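Local coordinates for protein alpha-L-rhamnosidase (PDB 3W5M) that hydrolyses terminal non-reducing alpha-L-rhamnose residues from rhamnosides such as the citrus flavonoids naringin, rutin and hesperidin, and from gum arabic, at residues A[991-996]-A[1016-1021]; A[945-950]-A[976-981]; A[954-959]-A[969-974]. All coordinates share one frame; numbering follows the deposited sequence.

The three contacts lie together in the C-terminal domain, away from the catalytic and calcium-dependent rhamnose-binding sites. Contact 1 pairs two strands of one sheet, contact 3 pairs two strands of the other, and contact 2 brings the chain leaving the first sheet over strand 977-984 of the second. Contacts 1 and 2 have centres about 10 Å apart and are joined by a probable hydrogen bond from I945 N to E991 O (2.8 Å). Contacts 2 and 3 are closer, about 7 Å between centres, and P947 CB packs 3.4 Å from W971 NE1. Contacts 1 and 3 do not touch; their nearest atoms are about 6 Å apart.

Contact 1 (A[991-996]-A[1016-1021]); sequences EVWIPA and CAVFEV
V1018 lies alongside the indole of W993, the two side chains pointing the same way from neighbouring strands. Its CG2 methyl sits over one face of the six-membered ring, 3.9 Å from the centroid and only 12° off the ring normal, a CH-pi contact. C1016 comes instead from the rim: SG lies near the ring plane, 3.8 Å from W993 CE3, as a sulfur-aromatic contact at the edge. On the pyrrole side W993 NE1 donates to E991 OE1 at 2.8 Å, in the indole plane but from above the carboxylate plane. V1018 divides its branches between these neighbours, CG1 anti to the backbone N (chi1 -180°) and 3.8 Å from E991 CG. The guanidinium of R946 takes the other indole face in a cation-pi contact, while E991 OE2 makes a weak, long ion pair with R1011. An alanine in place of W993 would probably leave E991 OE1 without its N-H donor and open a gap between V1018 CG2 and the R946 guanidinium.

On the opposite face of the sheet, I994 CG1 meets the edge of the F1019 ring 3.8 Å from CE2, and V992 CG2 reaches V1021 CG1 at 4.0 Å. F1028, from strand 1024-1030, touches V992, I994 and F1019, and L980 also packs on the first two. The backbones fix this register through two reciprocal pairs of hydrogen bonds, V992 with F1019 and I994 with A1017; the F1019 N to V992 O bond is 2.7 Å long and nearly straight at 171°. The strands run antiparallel, with W993 and V1018 on one face and V992, I994 and F1019 on the face turned to the second sheet, as in one sheet of a beta-sandwich.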
loop_
_atom_site.group_PDB
_atom_site.type_symbol
_atom_site.label_atom_id
_atom_site.label_comp_id
_atom_site.label_asym_id
_atom_site.label_seq_id
_atom_site.Cartn_x
_atom_site.Cartn_y
_atom_site.Cartn_z
ATOM N N GLU A 991 -22.059 18.248 21.676
ATOM C CA GLU A 991 -22.459 19.639 21.573
ATOM C C GLU A 991 -23.131 19.808 20.221
ATOM O O GLU A 991 -22.521 19.559 19.195
ATOM C CB GLU A 991 -21.242 20.519 21.672
ATOM C CG GLU A 991 -21.532 21.997 21.544
ATOM C CD GLU A 991 -20.249 22.797 21.534
ATOM O OE1 GLU A 991 -19.605 22.874 20.456
ATOM O OE2 GLU A 991 -19.886 23.330 22.607
ATOM N N VAL A 992 -24.395 20.214 20.229
ATOM C CA VAL A 992 -25.201 20.253 19.023
ATOM C C VAL A 992 -25.495 21.711 18.685
ATOM O O VAL A 992 -25.852 22.491 19.567
ATOM C CB VAL A 992 -26.498 19.453 19.202
ATOM C CG1 VAL A 992 -27.330 19.452 17.925
ATOM C CG2 VAL A 992 -26.173 18.019 19.609
ATOM N N TRP A 993 -25.293 22.069 17.418
ATOM C CA TRP A 993 -25.572 23.416 16.910
ATOM C C TRP A 993 -26.697 23.333 15.901
ATOM O O TRP A 993 -26.570 22.630 14.893
ATOM C CB TRP A 993 -24.354 23.987 16.217
ATOM C CG TRP A 993 -23.168 24.111 17.066
ATOM C CD1 TRP A 993 -22.503 23.102 17.712
ATOM C CD2 TRP A 993 -22.455 25.320 17.364
ATOM N NE1 TRP A 993 -21.420 23.609 18.397
ATOM C CE2 TRP A 993 -21.366 24.966 18.205
ATOM C CE3 TRP A 993 -22.632 26.666 17.009
ATOM C CZ2 TRP A 993 -20.457 25.910 18.694
ATOM C CZ3 TRP A 993 -21.729 27.605 17.500
ATOM C CH2 TRP A 993 -20.651 27.219 18.335
ATOM N N ILE A 994 -27.797 24.040 16.162
ATOM C CA ILE A 994 -28.953 24.002 15.272
ATOM C C ILE A 994 -29.214 25.397 14.723
ATOM O O ILE A 994 -29.622 26.268 15.491
ATOM C CB ILE A 994 -30.230 23.537 16.009
ATOM C CG1 ILE A 994 -29.975 22.270 16.823
ATOM C CG2 ILE A 994 -31.385 23.342 15.028
ATOM C CD1 ILE A 994 -29.884 21.015 15.981
ATOM N N PRO A 995 -28.974 25.625 13.405
ATOM C CA PRO A 995 -29.268 26.944 12.827
ATOM C C PRO A 995 -30.721 27.337 13.074
ATOM O O PRO A 995 -31.643 26.532 12.844
ATOM C CB PRO A 995 -28.977 26.765 11.322
ATOM C CG PRO A 995 -28.801 25.293 11.105
ATOM C CD PRO A 995 -28.329 24.737 12.421
ATOM N N ALA A 996 -30.910 28.550 13.588
ATOM C CA ALA A 996 -32.243 29.043 13.923
ATOM C C ALA A 996 -32.326 30.557 13.810
ATOM O O ALA A 996 -31.479 31.269 14.363
ATOM C CB ALA A 996 -32.645 28.591 15.324
ATOM N N CYS A 1016 -27.180 29.956 15.504
ATOM C CA CYS A 1016 -27.701 28.687 16.007
ATOM C C CYS A 1016 -27.857 28.610 17.525
ATOM O O CYS A 1016 -27.135 29.263 18.286
ATOM C CB CYS A 1016 -26.912 27.466 15.484
ATOM S SG CYS A 1016 -25.372 27.740 14.586
ATOM N N ALA A 1017 -28.832 27.814 17.940
ATOM C CA ALA A 1017 -28.940 27.355 19.313
ATOM C C ALA A 1017 -27.865 26.286 19.530
ATOM O O ALA A 1017 -27.689 25.397 18.688
ATOM C CB ALA A 1017 -30.324 26.775 19.562
ATOM N N VAL A 1018 -27.133 26.400 20.637
ATOM C CA VAL A 1018 -26.115 25.429 21.011
ATOM C C VAL A 1018 -26.653 24.617 22.175
ATOM O O VAL A 1018 -27.016 25.179 23.215
ATOM C CB VAL A 1018 -24.815 26.128 21.468
ATOM C CG1 VAL A 1018 -23.748 25.107 21.850
ATOM C CG2 VAL A 1018 -24.313 27.093 20.401
ATOM N N PHE A 1019 -26.689 23.297 22.009
ATOM C CA PHE A 1019 -27.168 22.401 23.049
ATOM C C PHE A 1019 -26.037 21.528 23.582
ATOM O O PHE A 1019 -25.075 21.226 22.861
ATOM C CB PHE A 1019 -28.288 21.523 22.503
ATOM C CG PHE A 1019 -29.512 22.282 22.103
ATOM C CD1 PHE A 1019 -30.456 22.658 23.053
ATOM C CD2 PHE A 1019 -29.731 22.625 20.772
ATOM C CE1 PHE A 1019 -31.594 23.362 22.686
ATOM C CE2 PHE A 1019 -30.876 23.326 20.395
ATOM C CZ PHE A 1019 -31.812 23.693 21.352
ATOM N N GLU A 1020 -26.132 21.145 24.852
ATOM C CA GLU A 1020 -25.256 20.109 25.398
ATOM C C GLU A 1020 -26.139 18.939 25.693
ATOM O O GLU A 1020 -27.194 19.108 26.283
ATOM C CB GLU A 1020 -24.569 20.577 26.677
ATOM C CG GLU A 1020 -23.625 21.739 26.427
ATOM C CD GLU A 1020 -22.711 22.041 27.601
ATOM O OE1 GLU A 1020 -23.185 21.994 28.762
ATOM O OE2 GLU A 1020 -21.516 22.333 27.348
ATOM N N VAL A 1021 -25.727 17.755 25.271
ATOM C CA VAL A 1021 -26.568 16.575 25.402
ATOM C C VAL A 1021 -25.695 15.351 25.752
ATOM O O VAL A 1021 -24.522 15.298 25.398
ATOM C CB VAL A 1021 -27.442 16.397 24.127
ATOM C CG1 VAL A 1021 -26.643 15.859 22.957
ATOM C CG2 VAL A 1021 -28.677 15.530 24.382
#

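Contact 2 (A[945-950]-A[976-981]); sequences IRPRPG and GGFVLT
I945 begins a run across one side of the C-terminal beta-sandwich, where the chain leaves strand 942-945 of one sheet and passes over strand 977-984 on its way into the other. Its CG2 branch, anti to the backbone N, crosses the L980 side chain obliquely, 4.1 Å from CD2. R946 turns the other way: its guanidinium forms a salt bridge with D1014, and R948 NH2 stands 3.1 Å above the centre of the guanidinium plane, a close approach of two groups that probably both carry positive charge. P947 points inward again and fits between two neighbours, its CG near L980 CD2 (4.2 Å) and, more loosely, at the edge of the F978 ring. W971 packs against P947 and P949 as well, so the prolines are held by two adjacent strands. R948 gives its carbonyl oxygen to a hydrogen bond with the hydroxyl of Y871. The alternation puts P949 inward once more, crossing the F978 side chain at about a right angle. F978 has CG anti to the backbone N (chi1 -174°), and its CE1 lies 3.8 Å from P949 CG.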
loop_
_atom_site.group_PDB
_atom_site.type_symbol
_atom_site.label_atom_id
_atom_site.label_comp_id
_atom_site.label_asym_id
_atom_site.label_seq_id
_atom_site.Cartn_x
_atom_site.Cartn_y
_atom_site.Cartn_z
ATOM N N ILE A 945 -21.512 18.241 16.900
ATOM C CA ILE A 945 -22.490 18.053 15.842
ATOM C C ILE A 945 -22.940 19.413 15.332
ATOM O O ILE A 945 -23.841 20.058 15.903
ATOM C CB ILE A 945 -23.660 17.171 16.313
ATOM C CG1 ILE A 945 -23.090 15.804 16.745
ATOM C CG2 ILE A 945 -24.724 17.067 15.242
ATOM C CD1 ILE A 945 -24.091 14.817 17.297
ATOM N N ARG A 946 -22.304 19.832 14.244
ATOM C CA ARG A 946 -22.493 21.170 13.697
ATOM C C ARG A 946 -22.655 21.104 12.160
ATOM O O ARG A 946 -21.743 21.494 11.424
ATOM C CB ARG A 946 -21.328 22.067 14.124
ATOM C CG ARG A 946 -21.527 23.527 13.757
ATOM C CD ARG A 946 -20.450 24.437 14.309
ATOM N NE ARG A 946 -20.863 25.816 14.072
ATOM C CZ ARG A 946 -20.211 26.901 14.471
ATOM N NH1 ARG A 946 -19.068 26.802 15.143
ATOM N NH2 ARG A 946 -20.716 28.097 14.182
ATOM N N PRO A 947 -23.801 20.563 11.689
ATOM C CA PRO A 947 -24.090 20.579 10.257
ATOM C C PRO A 947 -24.292 22.024 9.806
ATOM O O PRO A 947 -24.990 22.793 10.486
ATOM C CB PRO A 947 -25.401 19.793 10.147
ATOM C CG PRO A 947 -26.012 19.835 11.514
ATOM C CD PRO A 947 -24.845 19.840 12.444
ATOM N N ARG A 948 -23.661 22.393 8.695
ATOM C CA ARG A 948 -23.836 23.714 8.139
ATOM C C ARG A 948 -24.414 23.614 6.735
ATOM O O ARG A 948 -23.648 23.573 5.771
ATOM C CB ARG A 948 -22.498 24.448 8.105
ATOM C CG ARG A 948 -21.802 24.575 9.448
ATOM C CD ARG A 948 -20.333 24.788 9.210
ATOM N NE ARG A 948 -19.583 25.258 10.377
ATOM C CZ ARG A 948 -19.458 26.537 10.719
ATOM N NH1 ARG A 948 -20.068 27.477 10.013
ATOM N NH2 ARG A 948 -18.724 26.878 11.765
ATOM N N PRO A 949 -25.757 23.597 6.608
ATOM C CA PRO A 949 -26.399 23.571 5.292
ATOM C C PRO A 949 -25.922 24.744 4.445
ATOM O O PRO A 949 -25.491 25.771 4.988
ATOM C CB PRO A 949 -27.889 23.714 5.616
ATOM C CG PRO A 949 -28.015 23.302 7.045
ATOM C CD PRO A 949 -26.751 23.786 7.679
ATOM N N GLY A 950 -25.966 24.572 3.126
ATOM C CA GLY A 950 -25.321 25.502 2.204
ATOM C C GLY A 950 -25.273 24.851 0.837
ATOM O O GLY A 950 -25.710 23.693 0.676
ATOM N N GLY A 976 -39.106 25.699 4.900
ATOM C CA GLY A 976 -38.744 26.626 5.974
ATOM C C GLY A 976 -38.171 25.932 7.201
ATOM O O GLY A 976 -37.350 26.515 7.933
ATOM N N GLY A 977 -38.596 24.681 7.411
ATOM C CA GLY A 977 -38.245 23.891 8.598
ATOM C C GLY A 977 -36.943 23.101 8.516
ATOM O O GLY A 977 -36.485 22.736 7.424
ATOM N N PHE A 978 -36.363 22.843 9.690
ATOM C CA PHE A 978 -35.139 22.058 9.867
ATOM C C PHE A 978 -35.408 20.957 10.900
ATOM O O PHE A 978 -35.939 21.226 11.982
ATOM C CB PHE A 978 -34.019 22.993 10.333
ATOM C CG PHE A 978 -32.662 22.347 10.429
ATOM C CD1 PHE A 978 -31.827 22.264 9.309
ATOM C CD2 PHE A 978 -32.186 21.862 11.650
ATOM C CE1 PHE A 978 -30.557 21.691 9.405
ATOM C CE2 PHE A 978 -30.919 21.283 11.750
ATOM C CZ PHE A 978 -30.106 21.193 10.626
ATOM N N VAL A 979 -35.081 19.712 10.563
ATOM C CA VAL A 979 -35.092 18.643 11.546
ATOM C C VAL A 979 -33.715 17.948 11.548
ATOM O O VAL A 979 -33.183 17.605 10.487
ATOM C CB VAL A 979 -36.278 17.663 11.320
ATOM C CG1 VAL A 979 -36.320 17.141 9.888
ATOM C CG2 VAL A 979 -36.273 16.508 12.318
ATOM N N LEU A 980 -33.128 17.795 12.732
ATOM C CA LEU A 980 -31.920 16.988 12.902
ATOM C C LEU A 980 -32.192 15.875 13.906
ATOM O O LEU A 980 -32.738 16.127 14.988
ATOM C CB LEU A 980 -30.745 17.854 13.368
ATOM C CG LEU A 980 -29.454 17.185 13.886
ATOM C CD1 LEU A 980 -28.696 16.443 12.792
ATOM C CD2 LEU A 980 -28.569 18.269 14.455
ATOM N N THR A 981 -31.849 14.638 13.546
ATOM C CA THR A 981 -31.825 13.563 14.536
ATOM C C THR A 981 -30.366 13.116 14.662
ATOM O O THR A 981 -29.562 13.300 13.740
ATOM C CB THR A 981 -32.706 12.356 14.152
ATOM O OG1 THR A 981 -32.361 11.911 12.837
ATOM C CG2 THR A 981 -34.205 12.704 14.189
#

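Contact 3 (A[954-959]-A[969-974]); sequences TSARAT and TRWQQR
W971 lays its indole across A956 of the neighbouring strand: the alanine CB stands 3.4 Å above the ring plane, displaced toward the rim and nearest to NE1 and CE2. CG of W971 takes the crowded position between the backbone N and the carbonyl carbon (chi1 62°), and the far end of the ring reaches past A956 to the residue just before the strand, where CZ3 is 3.5 Å from T954 C. The ring's N-H, buried with it, donates to the carbonyl oxygen of I930, which would limit any turning of the indole, and L980 packs on the ring from outside the pair. A958 and T969 share this face, A958 CB resting 3.8 Å from T969 OG1, whose hydroxyl hydrogen-bonds to the A931 carbonyl oxygen.

The other face is polar. R957 CB touches R970 CG at 4.1 Å, but the arginine ends part. R957 NE and R970 NE are 6.6 Å from each other, and R957 makes its salt bridge with E603 on the neighbouring strand 600-604. That separation probably eases the repulsion of like charges.

Five backbone hydrogen bonds tie the strands. A956 and W971 bond in both directions, as do A958 and T969, and Q973 N adds a fifth to T954 O at 2.8 Å. At 176° the strands are almost exactly antiparallel: a beta hairpin with one buried and one polar face, set within a sheet of the beta-sandwich.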
loop_
_atom_site.group_PDB
_atom_site.type_symbol
_atom_site.label_atom_id
_atom_site.label_comp_id
_atom_site.label_asym_id
_atom_site.label_seq_id
_atom_site.Cartn_x
_atom_site.Cartn_y
_atom_site.Cartn_z
ATOM N N THR A 954 -29.523 19.975 0.913
ATOM C CA THR A 954 -30.670 20.239 1.777
ATOM C C THR A 954 -30.977 19.041 2.664
ATOM O O THR A 954 -31.978 19.008 3.394
ATOM C CB THR A 954 -31.913 20.612 0.948
ATOM O OG1 THR A 954 -32.251 19.529 0.064
ATOM C CG2 THR A 954 -31.657 21.901 0.152
ATOM N N SER A 955 -30.091 18.048 2.619
ATOM C CA SER A 955 -30.431 16.741 3.124
ATOM C C SER A 955 -29.124 15.981 3.242
ATOM O O SER A 955 -28.359 15.959 2.292
ATOM C CB SER A 955 -31.315 16.059 2.078
ATOM O OG SER A 955 -32.099 15.039 2.650
ATOM N N ALA A 956 -28.855 15.400 4.413
ATOM C CA ALA A 956 -27.673 14.545 4.612
ATOM C C ALA A 956 -27.892 13.527 5.717
ATOM O O ALA A 956 -28.644 13.764 6.676
ATOM C CB ALA A 956 -26.421 15.373 4.898
ATOM N N ARG A 957 -27.232 12.383 5.593
ATOM C CA ARG A 957 -27.289 11.361 6.620
ATOM C C ARG A 957 -25.914 10.688 6.670
ATOM O O ARG A 957 -25.273 10.516 5.642
ATOM C CB ARG A 957 -28.420 10.368 6.332
ATOM C CG ARG A 957 -27.988 9.015 5.820
ATOM C CD ARG A 957 -29.098 8.316 5.049
ATOM N NE ARG A 957 -28.902 6.863 5.002
ATOM C CZ ARG A 957 -27.790 6.239 4.598
ATOM N NH1 ARG A 957 -26.717 6.917 4.203
ATOM N NH2 ARG A 957 -27.746 4.912 4.605
ATOM N N ALA A 958 -25.453 10.365 7.876
ATOM C CA ALA A 958 -24.122 9.775 8.058
ATOM C C ALA A 958 -24.103 8.864 9.276
ATOM O O ALA A 958 -24.859 9.070 10.236
ATOM C CB ALA A 958 -23.079 10.866 8.225
ATOM N N THR A 959 -23.239 7.850 9.246
ATOM C CA THR A 959 -22.929 7.088 10.454
ATOM C C THR A 959 -21.415 6.868 10.505
ATOM O O THR A 959 -20.820 6.368 9.534
ATOM C CB THR A 959 -23.643 5.725 10.471
ATOM O OG1 THR A 959 -25.065 5.916 10.404
ATOM C CG2 THR A 959 -23.294 4.942 11.757
ATOM N N THR A 969 -25.924 10.924 12.286
ATOM C CA THR A 969 -26.651 12.173 12.052
ATOM C C THR A 969 -27.578 12.019 10.848
ATOM O O THR A 969 -27.316 11.226 9.947
ATOM C CB THR A 969 -25.740 13.395 11.786
ATOM O OG1 THR A 969 -24.928 13.162 10.622
ATOM C CG2 THR A 969 -24.861 13.720 12.982
ATOM N N ARG A 970 -28.686 12.761 10.869
ATOM C CA ARG A 970 -29.591 12.839 9.741
ATOM C C ARG A 970 -30.301 14.173 9.855
ATOM O O ARG A 970 -30.979 14.424 10.855
ATOM C CB ARG A 970 -30.605 11.714 9.768
ATOM C CG ARG A 970 -31.536 11.757 8.568
ATOM C CD ARG A 970 -32.324 10.471 8.446
ATOM N NE ARG A 970 -33.578 10.682 7.729
ATOM C CZ ARG A 970 -34.666 9.926 7.876
ATOM N NH1 ARG A 970 -34.672 8.898 8.722
ATOM N NH2 ARG A 970 -35.761 10.205 7.181
ATOM N N TRP A 971 -30.131 15.025 8.856
ATOM C CA TRP A 971 -30.808 16.314 8.858
ATOM C C TRP A 971 -31.454 16.628 7.516
ATOM O O TRP A 971 -31.025 16.129 6.467
ATOM C CB TRP A 971 -29.881 17.448 9.308
ATOM C CG TRP A 971 -28.673 17.717 8.455
ATOM C CD1 TRP A 971 -27.408 17.233 8.655
ATOM C CD2 TRP A 971 -28.596 18.571 7.307
ATOM N NE1 TRP A 971 -26.553 17.718 7.692
ATOM C CE2 TRP A 971 -27.255 18.548 6.857
ATOM C CE3 TRP A 971 -29.532 19.357 6.609
ATOM C CZ2 TRP A 971 -26.826 19.268 5.730
ATOM C CZ3 TRP A 971 -29.096 20.079 5.487
ATOM C CH2 TRP A 971 -27.759 20.019 5.063
ATOM N N GLN A 972 -32.499 17.459 7.571
ATOM C CA GLN A 972 -33.278 17.827 6.391
ATOM C C GLN A 972 -33.772 19.256 6.545
ATOM O O GLN A 972 -34.291 19.618 7.609
ATOM C CB GLN A 972 -34.459 16.882 6.242
ATOM C CG GLN A 972 -35.317 17.118 5.009
ATOM C CD GLN A 972 -36.333 16.005 4.796
ATOM O OE1 GLN A 972 -36.510 15.130 5.651
ATOM N NE2 GLN A 972 -37.009 16.033 3.656
ATOM N N GLN A 973 -33.565 20.061 5.505
ATOM C CA GLN A 973 -34.243 21.359 5.338
ATOM C C GLN A 973 -35.430 21.201 4.396
ATOM O O GLN A 973 -35.253 20.801 3.233
ATOM C CB GLN A 973 -33.315 22.379 4.717
ATOM C CG GLN A 973 -32.295 22.964 5.656
ATOM C CD GLN A 973 -31.576 24.136 5.033
ATOM O OE1 GLN A 973 -31.185 24.094 3.864
ATOM N NE2 GLN A 973 -31.394 25.191 5.806
ATOM N N ARG A 974 -36.634 21.508 4.883
ATOM C CA ARG A 974 -37.804 21.533 4.015
ATOM C C ARG A 974 -38.855 22.525 4.474
ATOM O O ARG A 974 -38.999 22.789 5.670
ATOM C CB ARG A 974 -38.400 20.144 3.835
ATOM C CG ARG A 974 -38.760 19.858 2.385
ATOM C CD ARG A 974 -38.927 18.368 2.129
ATOM N NE ARG A 974 -39.656 17.718 3.220
ATOM C CZ ARG A 974 -40.980 17.758 3.378
ATOM N NH1 ARG A 974 -41.748 18.410 2.509
ATOM N NH2 ARG A 974 -41.538 17.143 4.415
#